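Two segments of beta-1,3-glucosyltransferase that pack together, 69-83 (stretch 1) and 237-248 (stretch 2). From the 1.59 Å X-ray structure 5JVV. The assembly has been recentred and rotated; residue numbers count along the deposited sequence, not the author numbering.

Stretch 1 69-83: GRKSVRLESTDKIDH
Stretch 2, residues 237-248: KPQKLVFDTTFC

How does stretch 2 begin its contact? It enters as loop, antiparallel to stretch 1, with P238 (phi/psi -52/138) beside D82; P238 CG lies 3.8 Å from D82 OD2. Q239 (-116/147) then pairs with I81 (-105/143) as a single bridge with CA atoms 5.3 Å apart: I81 N donates to Q239 O at 2.8 Å, and Q239 N to I81 O at 2.9 Å. The CA-to-CB bond of Q239 points sideways, and with chi1 and chi2 both m its NE2 donates to K237 O at 2.9 Å. K80, extended as m, t, t, t, lies alongside, its CB 3.9 Å from P238 CB, and a water accepts from K80 NZ (3.0 Å) and donates to P238 O (2.7 Å).

What happens where the register slips by two residues, between I81 and E76? Stretch 1 loops out through T78 and D79, and S77 closes the gap. K240 (m, t, m, t) reaches E76: NZ to OE1 is a long salt bridge of 3.7 Å, reinforced by a water 3.0 Å from K240 NZ and 2.7 Å from E76 OE1. At L241, S77 N donates to L241 O at 2.8 Å, while L241 N donates to S77 OG at 2.9 Å. With chi1 p, that same hydroxyl donates to D79 O at 2.8 Å, so a small serine ties the loop to the strand. L241 (m, t) is buried, its CD2 3.6 Å from I81 CD1 (I81 p, t), an apolar contact suited to both branched side chains.

How is the regular ladder built? V242 (-133/133) faces E76 in a non-hydrogen-bonded pair, CA atoms 4.5 Å apart, and its CA approaches L75 O at 3.1 Å. F243 (-118/130) pairs with L75 (-101/129): L75 N donates to F243 O at 2.9 Å and F243 N to L75 O at 3.0 Å. V242 and D244 share a sheet face with R74 and E76; F243 and L75 occupy the other. D244 (-150/166, chi1 p) and R74 (-139/111) form an antiparallel non-hydrogen-bonded pair, CA atoms 4.2 Å apart. R74 NH1 is 4.4 Å from D244 OD1, opposite charges beyond a salt bridge, with the oxygen well out of the guanidinium plane. R74, all t through chi3, instead aims its NE at E76 OE2, a 2.8 Å salt bridge, while V242 CG1 packs 4.0 Å from R74 CG.

What continues the contact beyond the ladder? Strand axes remain nearly antiparallel, but the backbones separate to 6.4 Å between the CA atoms of S72 and T245. S72 (chi1 t) spans this gap, OG donating to T245 O at 2.7 Å. Finally buried F247 (chi1 m, chi2 -83°) points its CA-to-CB bond toward stretch 1, its ring reaching across the wider separation: CE2 lies 3.6 Å from R70 O and 4.3 Å from S72 CB.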

# COMPACT_ATOMS: atom_id res chain seq x y z
N GLY A 69 7.63 -13.29 13.90
CA GLY A 69 6.88 -13.37 12.66
C GLY A 69 7.77 -13.61 11.47
O GLY A 69 8.99 -13.79 11.60
N ARG A 70 7.17 -13.62 10.29
CA ARG A 70 7.91 -13.88 9.06
C ARG A 70 8.59 -12.59 8.63
O ARG A 70 7.99 -11.52 8.66
CB ARG A 70 6.95 -14.38 7.97
CG ARG A 70 7.62 -14.69 6.64
CD ARG A 70 6.76 -15.61 5.75
NE ARG A 70 6.57 -16.94 6.33
CZ ARG A 70 7.52 -17.88 6.44
NH1 ARG A 70 8.76 -17.66 6.01
NH2 ARG A 70 7.22 -19.05 7.00
N LYS A 71 9.86 -12.69 8.23
CA LYS A 71 10.64 -11.49 7.92
C LYS A 71 10.16 -10.73 6.71
O LYS A 71 9.79 -11.31 5.68
CB LYS A 71 12.12 -11.84 7.75
CG LYS A 71 12.79 -12.18 9.06
CD LYS A 71 14.12 -12.85 8.81
CE LYS A 71 14.80 -13.17 10.12
NZ LYS A 71 16.08 -13.91 9.87
N SER A 72 10.18 -9.41 6.83
CA SER A 72 9.71 -8.52 5.80
C SER A 72 10.38 -7.17 6.04
O SER A 72 11.24 -7.04 6.93
CB SER A 72 8.18 -8.40 5.89
OG SER A 72 7.64 -7.66 4.79
N VAL A 73 9.99 -6.18 5.26
CA VAL A 73 10.50 -4.82 5.44
C VAL A 73 9.38 -3.78 5.38
O VAL A 73 8.28 -4.03 4.83
CB VAL A 73 11.59 -4.46 4.40
CG1 VAL A 73 12.83 -5.34 4.61
CG2 VAL A 73 11.06 -4.59 2.96
N ARG A 74 9.65 -2.63 5.97
CA ARG A 74 8.73 -1.51 5.97
C ARG A 74 9.58 -0.27 5.75
O ARG A 74 10.40 0.11 6.60
CB ARG A 74 7.94 -1.45 7.29
CG ARG A 74 7.20 -0.14 7.51
CD ARG A 74 6.17 -0.25 8.63
NE ARG A 74 5.79 1.07 9.14
CZ ARG A 74 4.69 1.33 9.84
NH1 ARG A 74 3.81 0.37 10.08
NH2 ARG A 74 4.46 2.56 10.29
N LEU A 75 9.42 0.34 4.58
CA LEU A 75 10.22 1.49 4.17
C LEU A 75 9.39 2.76 4.36
O LEU A 75 8.26 2.83 3.90
CB LEU A 75 10.62 1.35 2.71
CG LEU A 75 11.86 0.50 2.42
CD1 LEU A 75 11.66 -0.94 2.86
CD2 LEU A 75 12.23 0.55 0.93
N GLU A 76 9.97 3.75 5.04
CA GLU A 76 9.30 5.02 5.30
C GLU A 76 10.18 6.13 4.75
O GLU A 76 11.36 6.21 5.09
CB GLU A 76 9.07 5.20 6.81
CG GLU A 76 8.24 4.08 7.43
CD GLU A 76 8.04 4.23 8.92
OE1 GLU A 76 8.69 5.12 9.53
OE2 GLU A 76 7.24 3.47 9.49
N SER A 77 9.62 6.99 3.90
CA SER A 77 10.46 7.98 3.23
C SER A 77 11.11 8.94 4.22
O SER A 77 10.51 9.30 5.23
CB SER A 77 9.67 8.75 2.17
OG SER A 77 8.65 9.55 2.76
N THR A 78 12.35 9.32 3.94
CA THR A 78 13.04 10.29 4.78
C THR A 78 12.48 11.69 4.56
O THR A 78 12.29 12.44 5.51
CB THR A 78 14.56 10.25 4.56
OG1 THR A 78 14.85 10.29 3.16
CG2 THR A 78 15.10 8.95 5.11
N ASP A 79 12.21 12.03 3.30
CA ASP A 79 11.60 13.32 3.00
C ASP A 79 10.09 13.18 2.94
O ASP A 79 9.56 12.17 2.48
CB ASP A 79 12.14 13.88 1.68
CG ASP A 79 13.62 14.24 1.76
OD1 ASP A 79 14.11 14.51 2.87
OD2 ASP A 79 14.28 14.27 0.70
N LYS A 80 9.38 14.20 3.40
CA LYS A 80 7.93 14.15 3.42
C LYS A 80 7.32 14.84 2.21
O LYS A 80 7.93 15.71 1.59
CB LYS A 80 7.40 14.77 4.71
CG LYS A 80 7.85 14.04 5.97
CD LYS A 80 7.33 14.76 7.21
CE LYS A 80 7.60 13.94 8.48
NZ LYS A 80 7.15 14.68 9.69
N ILE A 81 6.09 14.46 1.88
CA ILE A 81 5.35 15.07 0.79
C ILE A 81 4.27 15.98 1.36
O ILE A 81 3.65 15.68 2.38
CB ILE A 81 4.71 14.00 -0.12
CG1 ILE A 81 3.87 13.04 0.71
CG2 ILE A 81 5.79 13.24 -0.89
CD1 ILE A 81 2.72 12.40 -0.05
N ASP A 82 4.03 17.12 0.71
CA ASP A 82 3.00 18.04 1.17
C ASP A 82 2.27 18.62 -0.02
O ASP A 82 2.75 19.56 -0.67
CB ASP A 82 3.62 19.16 2.01
CG ASP A 82 2.57 20.01 2.70
OD1 ASP A 82 1.37 19.63 2.69
OD2 ASP A 82 2.94 21.05 3.28
N HIS A 83 1.09 18.06 -0.29
CA HIS A 83 0.33 18.32 -1.52
C HIS A 83 1.14 17.91 -2.75
O HIS A 83 2.23 17.34 -2.63
CB HIS A 83 -0.11 19.79 -1.61
CG HIS A 83 -1.09 20.19 -0.55
ND1 HIS A 83 -0.92 19.89 0.79
CD2 HIS A 83 -2.24 20.90 -0.63
CE1 HIS A 83 -1.93 20.38 1.48
NE2 HIS A 83 -2.75 21.00 0.65
N LYS A 237 -1.00 16.77 7.57
CA LYS A 237 0.28 17.42 7.58
C LYS A 237 1.24 16.76 6.60
O LYS A 237 0.90 15.79 6.07
CB LYS A 237 0.81 17.40 8.96
CG LYS A 237 -0.08 18.27 9.75
CD LYS A 237 0.25 18.26 11.17
CE LYS A 237 -0.55 19.33 11.84
NZ LYS A 237 0.06 19.17 13.11
N PRO A 238 2.42 17.30 6.38
CA PRO A 238 3.33 16.60 5.45
C PRO A 238 3.47 15.12 5.84
O PRO A 238 3.55 14.81 7.04
CB PRO A 238 4.65 17.36 5.62
CG PRO A 238 4.21 18.76 5.99
CD PRO A 238 3.01 18.56 6.87
N GLN A 239 3.46 14.23 4.85
CA GLN A 239 3.35 12.79 5.09
C GLN A 239 4.61 12.07 4.65
O GLN A 239 5.22 12.46 3.67
CB GLN A 239 2.19 12.20 4.28
CG GLN A 239 0.82 12.78 4.61
CD GLN A 239 0.27 12.24 5.90
OE1 GLN A 239 -0.12 11.07 5.98
NE2 GLN A 239 0.25 13.07 6.94
N LYS A 240 4.96 11.00 5.35
CA LYS A 240 5.96 10.07 4.85
C LYS A 240 5.25 9.04 3.98
O LYS A 240 4.15 8.61 4.32
CB LYS A 240 6.63 9.34 6.01
CG LYS A 240 7.50 10.23 6.87
CD LYS A 240 8.10 9.44 8.02
CE LYS A 240 7.01 8.91 8.95
NZ LYS A 240 7.55 8.55 10.30
N LEU A 241 5.89 8.65 2.88
CA LEU A 241 5.41 7.55 2.05
C LEU A 241 5.93 6.23 2.61
O LEU A 241 7.09 6.13 3.01
CB LEU A 241 5.88 7.72 0.61
CG LEU A 241 5.39 8.98 -0.10
CD1 LEU A 241 6.02 9.13 -1.48
CD2 LEU A 241 3.88 8.95 -0.21
N VAL A 242 5.07 5.21 2.62
CA VAL A 242 5.42 3.93 3.23
C VAL A 242 5.06 2.77 2.31
O VAL A 242 3.96 2.73 1.76
CB VAL A 242 4.69 3.71 4.58
CG1 VAL A 242 5.16 2.42 5.25
CG2 VAL A 242 4.90 4.91 5.52
N PHE A 243 6.00 1.84 2.14
CA PHE A 243 5.71 0.56 1.51
C PHE A 243 5.99 -0.49 2.56
O PHE A 243 7.05 -0.49 3.18
CB PHE A 243 6.63 0.27 0.31
CG PHE A 243 6.34 1.08 -0.92
CD1 PHE A 243 5.45 0.62 -1.89
CD2 PHE A 243 6.99 2.30 -1.14
CE1 PHE A 243 5.19 1.36 -3.04
CE2 PHE A 243 6.74 3.04 -2.29
CZ PHE A 243 5.84 2.57 -3.24
N ASP A 244 5.05 -1.40 2.78
CA ASP A 244 5.32 -2.50 3.68
C ASP A 244 4.54 -3.74 3.27
O ASP A 244 3.63 -3.67 2.45
CB ASP A 244 5.05 -2.11 5.15
CG ASP A 244 3.57 -2.03 5.48
OD1 ASP A 244 3.11 -0.96 5.93
OD2 ASP A 244 2.87 -3.06 5.31
N THR A 245 4.93 -4.88 3.84
CA THR A 245 4.09 -6.07 3.84
C THR A 245 4.14 -6.64 5.25
O THR A 245 5.21 -7.00 5.74
CB THR A 245 4.58 -7.13 2.85
OG1 THR A 245 4.64 -6.55 1.53
CG2 THR A 245 3.62 -8.33 2.82
N THR A 246 2.99 -6.69 5.91
CA THR A 246 2.89 -7.39 7.19
C THR A 246 2.05 -8.65 6.99
O THR A 246 1.70 -8.98 5.85
CB THR A 246 2.34 -6.47 8.31
OG1 THR A 246 2.47 -7.14 9.57
CG2 THR A 246 0.88 -6.08 8.08
N PHE A 247 1.77 -9.38 8.07
CA PHE A 247 1.01 -10.63 7.99
C PHE A 247 0.04 -10.68 9.14
O PHE A 247 0.38 -10.24 10.23
CB PHE A 247 1.94 -11.84 8.11
CG PHE A 247 2.98 -11.92 7.03
CD1 PHE A 247 2.67 -12.47 5.79
CD2 PHE A 247 4.28 -11.47 7.26
CE1 PHE A 247 3.65 -12.56 4.79
CE2 PHE A 247 5.25 -11.56 6.27
CZ PHE A 247 4.94 -12.11 5.04
N CYS A 248 -1.15 -11.21 8.90
CA CYS A 248 -2.12 -11.45 9.97
C CYS A 248 -2.42 -10.14 10.72
O CYS A 248 -2.75 -9.14 10.09
CB CYS A 248 -1.63 -12.60 10.88
SG CYS A 248 -1.29 -14.14 9.94
O HOH W 1 10.22 7.27 9.78
O HOH W 2 4.47 15.89 9.39